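Local coordinates for pyridine nucleotide-disulphide oxidoreductase dimerisation region (PDB 6KYY), which is an FAD-containing flavoprotein disulfide reductase, induced by hypochlorous acid and probably involved in resistance to reactive chlorine species, at residues B[43-46]-B[47-51]; B[210-213]-B[214-218]; B[294-297]-B[298-302]; B[365-368]-B[369-373]. All coordinates share one frame; numbering follows the deposited sequence.

Interaction 1 of 4, residues B[43-46]-B[47-51]; sequences NAMY and GGTCI. With CU (copper (II) ion), chain V; FAD (flavin-adenine dinucleotide), chain N.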
# COMPACT_ATOMS: atom_id res chain seq x y z
N ASN B 43 3.54 -26.14 -21.14
CA ASN B 43 2.37 -26.30 -20.29
C ASN B 43 2.64 -25.92 -18.84
O ASN B 43 1.71 -25.92 -18.02
CB ASN B 43 1.84 -27.73 -20.37
CG ASN B 43 2.67 -28.72 -19.58
OD1 ASN B 43 3.89 -28.56 -19.45
ND2 ASN B 43 2.03 -29.76 -19.06
N ALA B 44 3.89 -25.60 -18.49
CA ALA B 44 4.22 -25.00 -17.21
C ALA B 44 4.34 -23.48 -17.31
O ALA B 44 4.73 -22.83 -16.33
CB ALA B 44 5.52 -25.59 -16.67
N MET B 45 4.03 -22.92 -18.48
CA MET B 45 4.06 -21.48 -18.69
C MET B 45 2.69 -20.90 -18.99
O MET B 45 2.59 -19.76 -19.45
CB MET B 45 5.03 -21.14 -19.83
CG MET B 45 6.49 -21.20 -19.44
SD MET B 45 6.91 -19.97 -18.20
CE MET B 45 8.03 -18.93 -19.14
N TYR B 46 1.62 -21.66 -18.74
CA TYR B 46 0.27 -21.12 -18.84
C TYR B 46 0.13 -19.93 -17.91
O TYR B 46 0.44 -20.02 -16.72
CB TYR B 46 -0.76 -22.20 -18.48
CG TYR B 46 -0.94 -23.29 -19.52
CD1 TYR B 46 -0.69 -23.05 -20.86
CD2 TYR B 46 -1.37 -24.55 -19.14
CE1 TYR B 46 -0.86 -24.05 -21.81
CE2 TYR B 46 -1.54 -25.56 -20.08
CZ TYR B 46 -1.29 -25.30 -21.41
OH TYR B 46 -1.46 -26.30 -22.33
N GLY B 47 -0.33 -18.81 -18.45
CA GLY B 47 -0.48 -17.60 -17.67
C GLY B 47 0.63 -16.59 -17.85
O GLY B 47 0.47 -15.44 -17.43
N GLY B 48 1.75 -16.98 -18.45
CA GLY B 48 2.80 -16.05 -18.80
C GLY B 48 4.02 -16.20 -17.90
O GLY B 48 4.06 -17.00 -16.97
N THR B 49 5.03 -15.38 -18.22
CA THR B 49 6.29 -15.41 -17.48
C THR B 49 6.10 -14.98 -16.03
O THR B 49 6.68 -15.59 -15.12
CB THR B 49 7.31 -14.51 -18.18
OG1 THR B 49 7.85 -15.19 -19.33
CG2 THR B 49 8.45 -14.13 -17.25
N CYS B 50 5.30 -13.94 -15.80
CA CYS B 50 5.08 -13.41 -14.46
C CYS B 50 4.54 -14.47 -13.50
O CYS B 50 5.15 -14.77 -12.48
CB CYS B 50 4.13 -12.21 -14.53
SG CYS B 50 3.51 -11.65 -12.90
N ILE B 51 3.36 -15.01 -13.82
CA ILE B 51 2.69 -15.97 -12.95
C ILE B 51 3.60 -17.12 -12.51
O ILE B 51 3.48 -17.60 -11.38
CB ILE B 51 1.45 -16.50 -13.70
CG1 ILE B 51 0.50 -15.34 -14.00
CG2 ILE B 51 0.80 -17.66 -12.91
CD1 ILE B 51 -0.61 -15.17 -13.03
CU CU V . 4.89 -10.56 -13.22
PA FAD N . 5.70 -13.28 -21.19
O1A FAD N . 7.18 -13.34 -21.07
O2A FAD N . 4.94 -13.08 -19.88
O5B FAD N . 5.16 -14.56 -21.91
C5B FAD N . 6.02 -15.38 -22.73
C4B FAD N . 5.30 -16.67 -23.04
O4B FAD N . 5.48 -17.01 -24.43
C3B FAD N . 5.77 -17.89 -22.23
O3B FAD N . 4.65 -18.63 -21.76
C2B FAD N . 6.60 -18.68 -23.24
O2B FAD N . 6.57 -20.08 -22.98
C1B FAD N . 5.87 -18.36 -24.54
N9A FAD N . 6.68 -18.51 -25.74
C8A FAD N . 7.95 -18.04 -25.96
N7A FAD N . 8.44 -18.33 -27.14
C5A FAD N . 7.42 -19.05 -27.75
C6A FAD N . 7.31 -19.65 -29.02
N6A FAD N . 8.27 -19.61 -29.94
N1A FAD N . 6.15 -20.29 -29.31
C2A FAD N . 5.19 -20.32 -28.39
N3A FAD N . 5.18 -19.80 -27.16
C4A FAD N . 6.33 -19.17 -26.90
N1 FAD N . 7.49 -7.11 -14.12
C2 FAD N . 6.85 -6.20 -13.33
O2 FAD N . 6.05 -5.39 -13.81
N3 FAD N . 7.10 -6.17 -11.97
C4 FAD N . 7.97 -6.99 -11.29
O4 FAD N . 8.10 -6.88 -10.07
C4X FAD N . 8.65 -7.96 -12.13
N5 FAD N . 9.47 -8.80 -11.57
C5X FAD N . 10.11 -9.72 -12.37
C6 FAD N . 11.01 -10.61 -11.78
C7 FAD N . 11.68 -11.56 -12.55
C7M FAD N . 12.64 -12.51 -11.87
C8 FAD N . 11.46 -11.62 -13.93
C8M FAD N . 12.17 -12.63 -14.78
C9 FAD N . 10.57 -10.73 -14.52
C9A FAD N . 9.89 -9.79 -13.75
N10 FAD N . 8.98 -8.88 -14.32
C10 FAD N . 8.34 -7.95 -13.54
C1' FAD N . 8.71 -8.88 -15.77
C2' FAD N . 7.51 -9.73 -16.15
O2' FAD N . 7.75 -11.11 -15.84
C3' FAD N . 7.26 -9.60 -17.66
O3' FAD N . 7.66 -8.30 -18.08
C4' FAD N . 5.81 -9.83 -18.08
O4' FAD N . 5.47 -11.21 -17.90
C5' FAD N . 5.54 -9.40 -19.51
O5' FAD N . 5.88 -10.49 -20.40
P FAD N . 5.29 -10.57 -21.86
O1P FAD N . 3.84 -10.08 -21.85
O2P FAD N . 6.18 -9.86 -22.81
O3P FAD N . 5.28 -12.12 -22.18
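M45 and G48 close a type II beta turn whose inner corners are Y46 and G47. The backbone N of G48 donates to M45 O at 3.1 Å with an N-H...O angle of 163°, although the donor stands above the carbonyl plane, 41° out of it. G47 takes the third place of the turn with a phi of 100°, the positive value that this turn type asks for and glycine supplies readily. Y46 brings little but its CB to the turn. The M45 chain does more. Bent at chi2 and chi3, it lies alongside T49, pointing the same way, and its CE comes 3.7 Å from T49 OG1 while CB and CG pass the adenosine ribose of FAD. G48 occupies the N-cap position before helix 49-53, whose first turn receives the adenosine-side phosphate of FAD, with T49 N on O2A at 2.8 Å and T49 OG1 on O1A at 2.6 Å. C50 SG and C55, probably the redox-active disulfide pair, here hold copper(II) instead. The segment thus connects strand 36-40 to helix 49-53, with the Y46 ring stacked on F90 of helix 71-94 and I51 packed against the same helix.

Interaction 2 of 4, residues B[210-213]-B[214-218]; sequences DNIA and TILRD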
# COMPACT_ATOMS: atom_id res chain seq x y z
N ASP B 210 23.37 4.48 -1.85
CA ASP B 210 24.09 4.27 -0.60
C ASP B 210 23.17 3.70 0.48
O ASP B 210 23.56 2.81 1.24
CB ASP B 210 24.71 5.58 -0.12
CG ASP B 210 25.90 6.01 -0.96
OD1 ASP B 210 26.24 7.21 -0.95
OD2 ASP B 210 26.48 5.14 -1.64
N ASN B 211 21.93 4.21 0.55
CA ASN B 211 20.98 3.70 1.54
C ASN B 211 20.65 2.24 1.29
O ASN B 211 20.54 1.45 2.23
CB ASN B 211 19.71 4.55 1.52
CG ASN B 211 18.92 4.43 2.81
OD1 ASN B 211 18.66 3.33 3.30
ND2 ASN B 211 18.53 5.57 3.37
N ILE B 212 20.50 1.85 0.02
CA ILE B 212 20.19 0.46 -0.30
C ILE B 212 21.37 -0.44 0.05
O ILE B 212 21.19 -1.55 0.56
CB ILE B 212 19.80 0.33 -1.78
CG1 ILE B 212 18.44 0.98 -2.03
CG2 ILE B 212 19.77 -1.13 -2.20
CD1 ILE B 212 18.05 1.05 -3.49
N ALA B 213 22.60 0.03 -0.20
CA ALA B 213 23.77 -0.78 0.09
C ALA B 213 23.91 -1.06 1.58
O ALA B 213 24.24 -2.18 1.98
CB ALA B 213 25.03 -0.09 -0.45
N THR B 214 23.66 -0.05 2.43
CA THR B 214 23.80 -0.25 3.87
C THR B 214 22.66 -1.09 4.43
O THR B 214 22.87 -1.86 5.37
CB THR B 214 23.88 1.09 4.60
OG1 THR B 214 22.60 1.72 4.59
CG2 THR B 214 24.91 2.00 3.94
N ILE B 215 21.45 -0.95 3.88
CA ILE B 215 20.36 -1.84 4.27
C ILE B 215 20.72 -3.28 3.93
O ILE B 215 20.50 -4.20 4.73
CB ILE B 215 19.04 -1.42 3.60
CG1 ILE B 215 18.54 -0.10 4.18
CG2 ILE B 215 17.98 -2.50 3.77
CD1 ILE B 215 17.27 0.41 3.52
N LEU B 216 21.29 -3.50 2.75
CA LEU B 216 21.71 -4.84 2.35
C LEU B 216 22.95 -5.29 3.12
O LEU B 216 23.09 -6.48 3.41
CB LEU B 216 21.97 -4.89 0.85
CG LEU B 216 20.74 -4.85 -0.06
CD1 LEU B 216 21.15 -4.90 -1.52
CD2 LEU B 216 19.81 -6.00 0.27
N ARG B 217 23.85 -4.36 3.45
CA ARG B 217 25.09 -4.75 4.13
C ARG B 217 24.81 -5.25 5.54
O ARG B 217 25.40 -6.24 5.98
CB ARG B 217 26.07 -3.58 4.15
CG ARG B 217 27.36 -3.89 4.89
CD ARG B 217 28.19 -2.64 5.13
NE ARG B 217 28.09 -1.68 4.03
CZ ARG B 217 27.75 -0.41 4.18
NH1 ARG B 217 27.48 0.08 5.39
NH2 ARG B 217 27.69 0.39 3.13
N ASP B 218 23.93 -4.56 6.28
CA ASP B 218 23.63 -4.96 7.65
C ASP B 218 22.90 -6.30 7.71
O ASP B 218 22.88 -6.93 8.78
CB ASP B 218 22.82 -3.87 8.34
CG ASP B 218 23.54 -2.54 8.38
OD1 ASP B 218 22.85 -1.49 8.40
OD2 ASP B 218 24.79 -2.54 8.39
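This is an i to i+3 and i to i+4 contact within a single helix, two successive turns of helix 206-218, which links strands 190-194 and 221-224 of the five-stranded parallel sheet in a beta-alpha-beta unit. A run of backbone bonds holds it, among them L216 N to I212 O at 2.9 Å and T214 N to D210 O at 3.1 Å. The carbonyl of N211 carries a double load. I215 N reaches N211 O at 3.1 Å with an N-H...O angle of 163°, and the T214 hydroxyl OG1 donates to the same N211 O, also at 3.1 Å. Both donors approach from one face of the carbonyl plane, the hydroxyl standing 35° out of it. The T214 hydroxyl gets there because chi1 (72°) places OG1 between the backbone N and the carbonyl carbon, turned back toward the preceding turn. The side chain of N211 crosses that of I215 at a slant, its amide oxygen OD1 lying against the CD1 and CG1 of the isoleucine. On the buried side I212 and L216 run side by side, CG2 of I212 meeting CD1 of L216 at 4.1 Å. L216 packs on V178 and S182 of helix 175-186, A213 on I223 of strand 221-224, and N211 and I212 on L402 of strand 396-402.

Interaction 3 of 4, residues B[294-297]-B[298-302]; sequences IWAM and GDVTG. With FAD (flavin-adenine dinucleotide), chain N.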
# COMPACT_ATOMS: atom_id res chain seq x y z
N ILE B 294 0.97 -8.07 -38.61
CA ILE B 294 1.75 -8.73 -37.56
C ILE B 294 2.07 -7.69 -36.49
O ILE B 294 2.65 -6.64 -36.79
CB ILE B 294 3.04 -9.36 -38.10
CG1 ILE B 294 2.72 -10.57 -38.99
CG2 ILE B 294 3.97 -9.74 -36.95
CD1 ILE B 294 2.31 -11.81 -38.24
N TRP B 295 1.68 -7.98 -35.25
CA TRP B 295 1.95 -7.12 -34.11
C TRP B 295 2.97 -7.77 -33.19
O TRP B 295 3.19 -8.99 -33.24
CB TRP B 295 0.67 -6.82 -33.32
CG TRP B 295 -0.27 -5.86 -33.97
CD1 TRP B 295 -0.46 -4.55 -33.63
CD2 TRP B 295 -1.17 -6.13 -35.05
NE1 TRP B 295 -1.41 -3.98 -34.44
CE2 TRP B 295 -1.87 -4.93 -35.32
CE3 TRP B 295 -1.45 -7.26 -35.82
CZ2 TRP B 295 -2.82 -4.84 -36.33
CZ3 TRP B 295 -2.41 -7.16 -36.82
CH2 TRP B 295 -3.08 -5.96 -37.06
N ALA B 296 3.59 -6.95 -32.35
CA ALA B 296 4.47 -7.43 -31.30
C ALA B 296 4.12 -6.71 -30.01
O ALA B 296 3.94 -5.49 -30.00
CB ALA B 296 5.94 -7.20 -31.66
N MET B 297 4.03 -7.47 -28.92
CA MET B 297 3.66 -6.92 -27.62
C MET B 297 4.57 -7.49 -26.55
O MET B 297 5.00 -8.65 -26.63
CB MET B 297 2.20 -7.22 -27.27
CG MET B 297 1.17 -6.49 -28.12
SD MET B 297 -0.45 -7.27 -28.05
CE MET B 297 -0.01 -8.97 -28.40
N GLY B 298 4.87 -6.67 -25.55
CA GLY B 298 5.63 -7.13 -24.40
C GLY B 298 7.13 -6.99 -24.57
O GLY B 298 7.64 -6.24 -25.40
N ASP B 299 7.85 -7.77 -23.75
CA ASP B 299 9.30 -7.68 -23.69
C ASP B 299 9.98 -8.08 -24.99
O ASP B 299 11.18 -7.84 -25.14
CB ASP B 299 9.82 -8.56 -22.54
CG ASP B 299 9.06 -8.34 -21.25
OD1 ASP B 299 8.40 -7.28 -21.12
OD2 ASP B 299 9.12 -9.22 -20.37
N VAL B 300 9.26 -8.69 -25.93
CA VAL B 300 9.83 -8.99 -27.24
C VAL B 300 10.04 -7.74 -28.07
O VAL B 300 10.71 -7.81 -29.11
CB VAL B 300 8.92 -10.00 -27.98
CG1 VAL B 300 7.77 -9.28 -28.67
CG2 VAL B 300 9.73 -10.80 -28.98
N THR B 301 9.51 -6.60 -27.64
CA THR B 301 9.66 -5.34 -28.34
C THR B 301 10.95 -4.61 -28.00
O THR B 301 11.24 -3.58 -28.61
CB THR B 301 8.47 -4.42 -28.03
OG1 THR B 301 8.29 -4.34 -26.61
CG2 THR B 301 7.20 -4.94 -28.67
N GLY B 302 11.73 -5.12 -27.06
CA GLY B 302 12.87 -4.37 -26.58
C GLY B 302 12.53 -3.24 -25.65
O GLY B 302 13.43 -2.50 -25.24
PA FAD N . 5.70 -13.28 -21.19
O1A FAD N . 7.18 -13.34 -21.07
O2A FAD N . 4.94 -13.08 -19.88
O5B FAD N . 5.16 -14.56 -21.91
C5B FAD N . 6.02 -15.38 -22.73
C4B FAD N . 5.30 -16.67 -23.04
O4B FAD N . 5.48 -17.01 -24.43
C3B FAD N . 5.77 -17.89 -22.23
O3B FAD N . 4.65 -18.63 -21.76
C2B FAD N . 6.60 -18.68 -23.24
O2B FAD N . 6.57 -20.08 -22.98
C1B FAD N . 5.87 -18.36 -24.54
N9A FAD N . 6.68 -18.51 -25.74
C8A FAD N . 7.95 -18.04 -25.96
N7A FAD N . 8.44 -18.33 -27.14
C5A FAD N . 7.42 -19.05 -27.75
C6A FAD N . 7.31 -19.65 -29.02
N6A FAD N . 8.27 -19.61 -29.94
N1A FAD N . 6.15 -20.29 -29.31
C2A FAD N . 5.19 -20.32 -28.39
N3A FAD N . 5.18 -19.80 -27.16
C4A FAD N . 6.33 -19.17 -26.90
N1 FAD N . 7.49 -7.11 -14.12
C2 FAD N . 6.85 -6.20 -13.33
O2 FAD N . 6.05 -5.39 -13.81
N3 FAD N . 7.10 -6.17 -11.97
C4 FAD N . 7.97 -6.99 -11.29
O4 FAD N . 8.10 -6.88 -10.07
C4X FAD N . 8.65 -7.96 -12.13
N5 FAD N . 9.47 -8.80 -11.57
C5X FAD N . 10.11 -9.72 -12.37
C6 FAD N . 11.01 -10.61 -11.78
C7 FAD N . 11.68 -11.56 -12.55
C7M FAD N . 12.64 -12.51 -11.87
C8 FAD N . 11.46 -11.62 -13.93
C8M FAD N . 12.17 -12.63 -14.78
C9 FAD N . 10.57 -10.73 -14.52
C9A FAD N . 9.89 -9.79 -13.75
N10 FAD N . 8.98 -8.88 -14.32
C10 FAD N . 8.34 -7.95 -13.54
C1' FAD N . 8.71 -8.88 -15.77
C2' FAD N . 7.51 -9.73 -16.15
O2' FAD N . 7.75 -11.11 -15.84
C3' FAD N . 7.26 -9.60 -17.66
O3' FAD N . 7.66 -8.30 -18.08
C4' FAD N . 5.81 -9.83 -18.08
O4' FAD N . 5.47 -11.21 -17.90
C5' FAD N . 5.54 -9.40 -19.51
O5' FAD N . 5.88 -10.49 -20.40
P FAD N . 5.29 -10.57 -21.86
O1P FAD N . 3.84 -10.08 -21.85
O2P FAD N . 6.18 -9.86 -22.81
O3P FAD N . 5.28 -12.12 -22.18
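A296 and M297 meet V300 and T301 without a single hydrogen bond between 294-297 and 298-302, although the chain turns sharply here from strand into 3-10 helix. What joins the two sides is methyl groups packed on one another and on carbonyl oxygens. CB of A296 lies 4.1 Å from CG1 of V300 and 4.0 Å from CG2 of T301. The same V300 CG1 approaches M297 O at 3.5 Å, and T301 CG2 rests near A296 O at 3.6 Å. With V300 chi1 at 83°, CG1 sits between the backbone N and the carbonyl carbon, which turns it to M297 O and A296 CB. The turn passes through G298, whose positive phi suits glycine and whose bare CA comes within 3.2 Å of FAD O2P. The sequence and position correspond to the Gly-Asp motif that follows a strand in FAD-dependent disulfide reductases and holds the cofactor. Here D299 N donates to FAD O2P at 2.8 Å, with an N-H...O angle of 154°, while the ribitol hydroxyl O3' of FAD donates to D299 OD2 at 2.9 Å. One residue therefore grips the cofactor twice, by main chain at the flavin-side phosphate and by carboxylate at the sugar chain. The 3-10 turn is closed by T301 N bonding to G298 O. Strand 294-296 pairs in parallel with 130-132, and M297 packs on D313 and V317 of helix 307-321.

Interaction 4 of 4, residues B[365-368]-B[369-373]; sequences VTLP and VAAIP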
# COMPACT_ATOMS: atom_id res chain seq x y z
N VAL B 365 13.62 17.86 -1.52
CA VAL B 365 13.22 17.65 -0.13
C VAL B 365 13.52 16.21 0.25
O VAL B 365 13.38 15.29 -0.57
CB VAL B 365 11.73 17.99 0.08
CG1 VAL B 365 11.51 19.48 -0.10
CG2 VAL B 365 10.86 17.20 -0.89
N THR B 366 13.92 16.01 1.50
CA THR B 366 14.33 14.70 2.00
C THR B 366 13.65 14.45 3.34
O THR B 366 13.67 15.31 4.22
CB THR B 366 15.85 14.63 2.17
OG1 THR B 366 16.49 15.35 1.10
CG2 THR B 366 16.32 13.18 2.14
N LEU B 367 13.05 13.27 3.48
CA LEU B 367 12.40 12.87 4.73
C LEU B 367 12.84 11.47 5.11
O LEU B 367 12.52 10.50 4.38
CB LEU B 367 10.88 12.93 4.61
CG LEU B 367 10.15 12.50 5.88
CD1 LEU B 367 10.57 13.37 7.06
CD2 LEU B 367 8.64 12.53 5.69
N PRO B 368 13.57 11.30 6.21
CA PRO B 368 13.91 9.94 6.66
C PRO B 368 12.66 9.17 7.04
O PRO B 368 11.69 9.73 7.56
CB PRO B 368 14.82 10.19 7.87
CG PRO B 368 14.48 11.57 8.33
CD PRO B 368 14.10 12.34 7.10
N VAL B 369 12.69 7.86 6.77
CA VAL B 369 11.53 7.02 7.06
C VAL B 369 11.34 6.88 8.57
O VAL B 369 10.22 6.70 9.04
CB VAL B 369 11.69 5.66 6.35
CG1 VAL B 369 10.85 4.59 7.01
CG2 VAL B 369 11.30 5.80 4.88
N ALA B 370 12.42 7.01 9.34
CA ALA B 370 12.32 6.99 10.80
C ALA B 370 11.35 8.05 11.32
O ALA B 370 10.93 7.96 12.48
CB ALA B 370 13.70 7.21 11.42
N ALA B 371 10.98 9.03 10.50
CA ALA B 371 10.02 10.05 10.88
C ALA B 371 8.59 9.71 10.47
O ALA B 371 7.69 10.53 10.68
CB ALA B 371 10.41 11.40 10.26
N ILE B 372 8.36 8.53 9.89
CA ILE B 372 7.03 8.11 9.47
C ILE B 372 6.48 7.16 10.54
O ILE B 372 6.95 6.01 10.62
CB ILE B 372 7.06 7.43 8.09
CG1 ILE B 372 7.79 8.32 7.08
CG2 ILE B 372 5.65 7.13 7.61
CD1 ILE B 372 7.80 7.76 5.67
N PRO B 373 5.51 7.58 11.35
CA PRO B 373 5.06 6.72 12.46
C PRO B 373 4.50 5.39 12.01
O PRO B 373 4.58 4.41 12.77
CB PRO B 373 3.99 7.58 13.14
CG PRO B 373 4.34 8.99 12.78
CD PRO B 373 4.88 8.91 11.38
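L367 reaches A371 across a tight turn where strand 362-368 gives way to a 3-10 segment. The strand lies at one edge, within this chain, of the five-stranded antiparallel sheet of the dimerisation domain, bonded to strand 384-390. From its CB the leucine chain extends with CG anti to the backbone N (chi1 179°). At the branch, the turn at chi2 (58°) carries CD1 forward along the chain, and this methyl touches A371 CB at 3.8 Å. The same side chain also touches D442 and L443 of helix 439-443. The alanine methyl is in turn close to P368, 3.4 Å from its carbonyl O and 4.5 Å from ring atom CG. The carbonyl O of P368 also takes the backbone N of A371 at 3.1 Å, with the donor well above the carbonyl plane, 54° out of it. A second step follows as I372 N bonds to V369 O at 2.7 Å, and I372 then stands at the N-cap of helix 373-377. The I372 side chain packs on M436, S439 and L385. In chemical terms, backbone hydrogen bonds set the path of the turn while methyl and ring contacts pack its surface, with no charged side chain taking part across it.

In the fold
The four contacts fall into two pairs. Interactions 1 and 3 both grip FAD: their centres are about 17 Å apart and their nearest atoms about 6 Å, the former bonding one phosphate of the cofactor and the latter the other phosphate and the ribitol. Interactions 2 and 4 lie on the far side of the chain's centre, their centres again about 17 Å apart and nearest atoms about 7 Å, one in the nucleotide-disulphide oxidoreductase part, the other in the dimerisation domain. Interaction 4, about 39 Å from interaction 1 between centres, has the side chain of I372 about 8 Å from that of H433 of the same chain, probably the proton acceptor. Across the dimer, H433 of the second subunit packs on C50 of interaction 1.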